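Local coordinates for uncharacterized protein (Leptospira interrogans serogroup Icterohaemorrhagiae serovar copenhageni, PDB 6ULO) that is of unknown function but is probably membrane-tethered and carries a domain of the DUF7790 family, grouped with the NADP-binding Rossmann-like proteins, at residues Arg216-Glu228 / Leu243-Val257. Numbering follows the deposited sequence.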
loop_
_atom_site.group_PDB
_atom_site.type_symbol
_atom_site.label_atom_id
_atom_site.label_comp_id
_atom_site.label_asym_id
_atom_site.label_seq_id
_atom_site.Cartn_x
_atom_site.Cartn_y
_atom_site.Cartn_z
ATOM N N ARG A 216 -18.358 -0.433 -6.528
ATOM C CA ARG A 216 -17.608 -0.250 -5.295
ATOM C C ARG A 216 -16.782 1.027 -5.354
ATOM O O ARG A 216 -16.706 1.720 -6.384
ATOM C CB ARG A 216 -16.757 -1.485 -4.984
ATOM C CG ARG A 216 -17.661 -2.616 -4.630
ATOM C CD ARG A 216 -16.955 -3.865 -4.287
ATOM N NE ARG A 216 -17.962 -4.901 -4.070
ATOM C CZ ARG A 216 -18.453 -5.229 -2.877
ATOM N NH1 ARG A 216 -18.006 -4.613 -1.785
ATOM N NH2 ARG A 216 -19.378 -6.188 -2.769
ATOM N N LYS A 217 -16.179 1.366 -4.212
ATOM C CA LYS A 217 -15.525 2.657 -4.033
ATOM C C LYS A 217 -14.169 2.461 -3.380
ATOM O O LYS A 217 -13.974 1.511 -2.617
ATOM C CB LYS A 217 -16.351 3.552 -3.082
ATOM C CG LYS A 217 -17.747 3.858 -3.656
ATOM C CD LYS A 217 -18.562 4.807 -2.782
ATOM C CE LYS A 217 -19.822 5.308 -3.515
ATOM N NZ LYS A 217 -19.473 6.440 -4.455
ATOM N N VAL A 218 -13.247 3.400 -3.660
ATOM C CA VAL A 218 -11.962 3.428 -2.962
ATOM C C VAL A 218 -12.161 4.052 -1.590
ATOM O O VAL A 218 -12.756 5.131 -1.472
ATOM C CB VAL A 218 -10.916 4.220 -3.768
ATOM C CG1 VAL A 218 -9.596 4.330 -2.988
ATOM C CG2 VAL A 218 -10.692 3.593 -5.111
ATOM N N GLY A 219 -11.649 3.368 -0.552
ATOM C CA GLY A 219 -11.584 3.929 0.782
ATOM C C GLY A 219 -10.272 4.573 1.160
ATOM O O GLY A 219 -10.245 5.568 1.909
ATOM N N ILE A 220 -9.174 4.009 0.662
ATOM C CA ILE A 220 -7.844 4.548 0.929
ATOM C C ILE A 220 -7.008 4.391 -0.327
ATOM O O ILE A 220 -7.006 3.316 -0.944
ATOM C CB ILE A 220 -7.139 3.787 2.077
ATOM C CG1 ILE A 220 -7.857 3.986 3.419
ATOM C CG2 ILE A 220 -5.648 4.254 2.182
ATOM C CD1 ILE A 220 -7.285 3.183 4.541
ATOM N N ILE A 221 -6.275 5.443 -0.693
ATOM C CA ILE A 221 -5.189 5.315 -1.651
ATOM C C ILE A 221 -3.895 5.766 -0.981
ATOM O O ILE A 221 -3.828 6.872 -0.420
ATOM C CB ILE A 221 -5.483 6.009 -3.000
ATOM C CG1 ILE A 221 -4.391 5.664 -4.003
ATOM C CG2 ILE A 221 -5.690 7.528 -2.851
ATOM C CD1 ILE A 221 -4.792 5.933 -5.437
ATOM N N TYR A 222 -2.883 4.895 -0.980
ATOM C CA TYR A 222 -1.608 5.154 -0.318
ATOM C C TYR A 222 -0.526 5.384 -1.365
ATOM O O TYR A 222 -0.302 4.536 -2.240
ATOM C CB TYR A 222 -1.252 3.961 0.583
ATOM C CG TYR A 222 0.199 3.953 1.076
ATOM C CD1 TYR A 222 0.607 4.727 2.186
ATOM C CD2 TYR A 222 1.156 3.181 0.440
ATOM C CE1 TYR A 222 1.928 4.682 2.631
ATOM C CE2 TYR A 222 2.472 3.130 0.907
ATOM C CZ TYR A 222 2.847 3.891 1.995
ATOM O OH TYR A 222 4.147 3.843 2.405
ATOM N N PHE A 223 0.140 6.533 -1.277
ATOM C CA PHE A 223 1.195 6.928 -2.201
ATOM C C PHE A 223 2.592 6.843 -1.619
ATOM O O PHE A 223 3.535 7.176 -2.322
ATOM C CB PHE A 223 0.990 8.358 -2.688
ATOM C CG PHE A 223 -0.283 8.561 -3.471
ATOM C CD1 PHE A 223 -0.601 7.755 -4.566
ATOM C CD2 PHE A 223 -1.174 9.586 -3.122
ATOM C CE1 PHE A 223 -1.775 7.993 -5.309
ATOM C CE2 PHE A 223 -2.337 9.818 -3.865
ATOM C CZ PHE A 223 -2.626 9.028 -4.945
ATOM N N SER A 224 2.754 6.504 -0.332
ATOM C CA SER A 224 4.055 6.671 0.311
ATOM C C SER A 224 4.521 8.097 0.055
ATOM O O SER A 224 3.687 8.999 0.069
ATOM C CB SER A 224 5.018 5.562 -0.143
ATOM O OG SER A 224 6.262 5.666 0.543
ATOM N N ASN A 225 5.803 8.302 -0.239
ATOM C CA ASN A 225 6.277 9.622 -0.643
ATOM C C ASN A 225 6.500 9.694 -2.141
ATOM O O ASN A 225 7.283 10.535 -2.612
ATOM C CB ASN A 225 7.535 10.053 0.136
ATOM C CG ASN A 225 8.771 9.297 -0.277
ATOM O OD1 ASN A 225 8.698 8.068 -0.508
ATOM N ND2 ASN A 225 9.918 9.984 -0.342
ATOM N N ALA A 226 5.799 8.846 -2.914
ATOM C CA ALA A 226 6.021 8.819 -4.359
ATOM C C ALA A 226 5.781 10.174 -5.013
ATOM O O ALA A 226 6.457 10.502 -5.994
ATOM C CB ALA A 226 5.121 7.769 -5.002
ATOM N N GLU A 227 4.851 10.975 -4.470
ATOM C CA GLU A 227 4.544 12.262 -5.081
ATOM C C GLU A 227 5.708 13.232 -4.961
ATOM O O GLU A 227 5.724 14.229 -5.673
ATOM C CB GLU A 227 3.290 12.873 -4.454
ATOM C CG GLU A 227 1.989 12.076 -4.666
ATOM C CD GLU A 227 0.965 12.470 -3.641
ATOM O OE1 GLU A 227 1.096 11.991 -2.497
ATOM O OE2 GLU A 227 0.058 13.271 -3.951
ATOM N N GLU A 228 6.662 12.983 -4.066
ATOM C CA GLU A 228 7.825 13.854 -3.995
ATOM C C GLU A 228 8.673 13.796 -5.251
ATOM O O GLU A 228 9.554 14.653 -5.425
ATOM C CB GLU A 228 8.677 13.477 -2.783
ATOM C CG GLU A 228 7.950 13.679 -1.465
ATOM C CD GLU A 228 8.899 13.876 -0.299
ATOM O OE1 GLU A 228 9.567 12.904 0.105
ATOM O OE2 GLU A 228 8.960 15.010 0.230
ATOM N N LEU A 243 -11.499 7.892 -9.990
ATOM C CA LEU A 243 -11.738 6.909 -8.929
ATOM C C LEU A 243 -13.095 7.163 -8.289
ATOM O O LEU A 243 -13.383 8.311 -7.898
ATOM C CB LEU A 243 -10.678 6.996 -7.832
ATOM C CG LEU A 243 -9.261 6.581 -8.219
ATOM C CD1 LEU A 243 -8.313 6.898 -7.055
ATOM C CD2 LEU A 243 -9.180 5.087 -8.599
ATOM N N PRO A 244 -13.935 6.132 -8.138
ATOM C CA PRO A 244 -15.133 6.261 -7.295
ATOM C C PRO A 244 -14.697 6.240 -5.835
ATOM O O PRO A 244 -13.867 5.415 -5.445
ATOM C CB PRO A 244 -15.944 5.017 -7.665
ATOM C CG PRO A 244 -14.906 4.004 -8.028
ATOM C CD PRO A 244 -13.763 4.764 -8.669
ATOM N N VAL A 245 -15.218 7.180 -5.042
ATOM C CA VAL A 245 -14.761 7.355 -3.668
ATOM C C VAL A 245 -15.946 7.541 -2.737
ATOM O O VAL A 245 -17.043 7.902 -3.157
ATOM C CB VAL A 245 -13.775 8.538 -3.532
ATOM C CG1 VAL A 245 -12.584 8.323 -4.433
ATOM C CG2 VAL A 245 -14.462 9.852 -3.882
ATOM N N SER A 246 -15.718 7.220 -1.464
ATOM C CA SER A 246 -16.650 7.493 -0.382
ATOM C C SER A 246 -16.373 8.886 0.184
ATOM O O SER A 246 -15.296 9.452 -0.010
ATOM C CB SER A 246 -16.501 6.436 0.728
ATOM O OG SER A 246 -15.206 6.425 1.342
ATOM N N GLU A 247 -17.364 9.433 0.901
ATOM C CA GLU A 247 -17.183 10.724 1.559
ATOM C C GLU A 247 -15.977 10.711 2.492
ATOM O O GLU A 247 -15.265 11.718 2.627
ATOM C CB GLU A 247 -18.451 11.089 2.346
ATOM C CG GLU A 247 -18.442 12.487 2.950
ATOM C CD GLU A 247 -17.679 12.606 4.275
ATOM O OE1 GLU A 247 -17.531 11.590 5.000
ATOM O OE2 GLU A 247 -17.227 13.737 4.595
ATOM N N SER A 248 -15.729 9.586 3.150
ATOM C CA SER A 248 -14.678 9.499 4.158
ATOM C C SER A 248 -13.350 9.014 3.590
ATOM O O SER A 248 -12.358 8.998 4.307
ATOM C CB SER A 248 -15.110 8.549 5.270
ATOM O OG SER A 248 -15.303 7.254 4.733
ATOM N N SER A 249 -13.295 8.685 2.308
ATOM C CA SER A 249 -12.107 8.087 1.698
ATOM C C SER A 249 -10.901 9.006 1.850
ATOM O O SER A 249 -11.026 10.225 1.684
ATOM C CB SER A 249 -12.359 7.875 0.199
ATOM O OG SER A 249 -13.510 7.078 -0.035
ATOM N N LEU A 250 -9.716 8.420 2.114
ATOM C CA LEU A 250 -8.490 9.185 2.363
ATOM C C LEU A 250 -7.353 8.808 1.423
ATOM O O LEU A 250 -7.172 7.629 1.072
ATOM C CB LEU A 250 -7.951 8.933 3.794
ATOM C CG LEU A 250 -8.788 9.474 4.928
ATOM C CD1 LEU A 250 -8.105 9.169 6.262
ATOM C CD2 LEU A 250 -9.004 10.981 4.760
ATOM N N VAL A 251 -6.589 9.827 1.036
ATOM C CA VAL A 251 -5.200 9.695 0.605
ATOM C C VAL A 251 -4.322 9.563 1.834
ATOM O O VAL A 251 -4.500 10.314 2.803
ATOM C CB VAL A 251 -4.761 10.950 -0.175
ATOM C CG1 VAL A 251 -3.273 10.898 -0.509
ATOM C CG2 VAL A 251 -5.610 11.191 -1.431
ATOM N N VAL A 252 -3.337 8.676 1.783
ATOM C CA VAL A 252 -2.257 8.614 2.748
ATOM C C VAL A 252 -0.945 8.843 2.006
ATOM O O VAL A 252 -0.666 8.183 1.000
ATOM C CB VAL A 252 -2.235 7.248 3.452
ATOM C CG1 VAL A 252 -1.006 7.153 4.399
ATOM C CG2 VAL A 252 -3.552 6.976 4.157
ATOM N N ARG A 253 -0.108 9.755 2.519
ATOM C CA ARG A 253 1.191 10.023 1.909
ATOM C C ARG A 253 2.172 10.395 3.016
ATOM O O ARG A 253 1.792 10.665 4.166
ATOM C CB ARG A 253 1.122 11.179 0.880
ATOM C CG ARG A 253 0.782 12.523 1.508
ATOM C CD ARG A 253 0.955 13.686 0.567
ATOM N NE ARG A 253 0.054 13.641 -0.585
ATOM C CZ ARG A 253 -1.162 14.177 -0.635
ATOM N NH1 ARG A 253 -1.695 14.766 0.426
ATOM N NH2 ARG A 253 -1.871 14.114 -1.775
ATOM N N THR A 254 3.437 10.438 2.631
ATOM C CA THR A 254 4.473 11.021 3.473
ATOM C C THR A 254 5.262 12.030 2.650
ATOM O O THR A 254 5.257 12.007 1.409
ATOM C CB THR A 254 5.439 9.938 3.973
ATOM O OG1 THR A 254 5.910 9.153 2.867
ATOM C CG2 THR A 254 4.759 9.053 4.970
ATOM N N ILE A 255 5.932 12.942 3.365
ATOM C CA ILE A 255 6.884 13.867 2.761
ATOM C C ILE A 255 8.152 13.900 3.604
ATOM O O ILE A 255 8.198 13.430 4.742
ATOM C CB ILE A 255 6.344 15.299 2.555
ATOM C CG1 ILE A 255 5.971 15.945 3.897
ATOM C CG2 ILE A 255 5.237 15.316 1.444
ATOM C CD1 ILE A 255 5.865 17.488 3.782
ATOM N N SER A 256 9.193 14.489 3.012
ATOM C CA SER A 256 10.486 14.525 3.687
ATOM C C SER A 256 11.215 15.843 3.489
ATOM O O SER A 256 12.417 15.903 3.745
ATOM C CB SER A 256 11.348 13.338 3.217
ATOM O OG SER A 256 11.599 13.396 1.818
ATOM N N VAL A 257 10.523 16.876 3.031
ATOM C CA VAL A 257 11.108 18.183 2.776
ATOM C C VAL A 257 10.381 19.198 3.649
ATOM O O VAL A 257 9.314 18.939 4.200
ATOM C CB VAL A 257 11.014 18.581 1.284
ATOM C CG1 VAL A 257 11.722 17.571 0.422
ATOM C CG2 VAL A 257 9.574 18.688 0.870
#
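Gly219 to Phe223 pairs with Leu250 to Val252 as neighbouring parallel strands, the axes of 218-222 and 249-255 running 4.6 Å apart at 6°, with backbone bonds that alternate from Leu250 N to Gly219 O through to Phe223 N to Val252 O. Branched aliphatic residues, which suit extended backbone, fill both faces. On one, Ile221 and Val251 lie side by side, CG2 to CG2 3.9 Å, while Leu243 CD1 meets Ile221 CD1 at about a right angle. Val251 CG1 also approaches the Phe223 ring obliquely. On the other, Val252 spreads its two methyls: CG1, anti to the backbone N (chi1 175°), reaches the edge of the Tyr222 ring at CD1, 3.7 Å away, and CG2 meets Ile220 CG2. The Tyr222 hydroxyl hydrogen-bonds to Glu50 and Gln74.

Toward the C-terminal ends of the strands polar side chains take over. Arg253, on strand 249-255, bends its chain to grip Glu227 of the 3-10 segment 226-228 side-on, NE to OE1 2.7 Å and NH2 to OE2 3.0 Å, both oxygens near the guanidinium plane although the two planes differ by 35°. Tyr232 also hydrogen-bonds to Glu227 OE2, and Phe286 makes a cation-pi contact with Arg253, so this buried charge pair is held from several sides. Glu228 closes the end of the contact: its OE1 takes Ser256 OG (2.7 Å) on the syn lone pair and Asn225 ND2 (3.0 Å) on the anti one, while Ser256 N comes to OE2 from above the carboxylate plane. One glutamate, long enough to span the gap, thus ties the turn and 3-10 segment after strand 218-222 to the residue following strand 249-255.

With helix 234-241 between them, the strands form a beta-alpha-beta crossover inside a mixed sheet, consistent with the Rossmann-like clan of this domain.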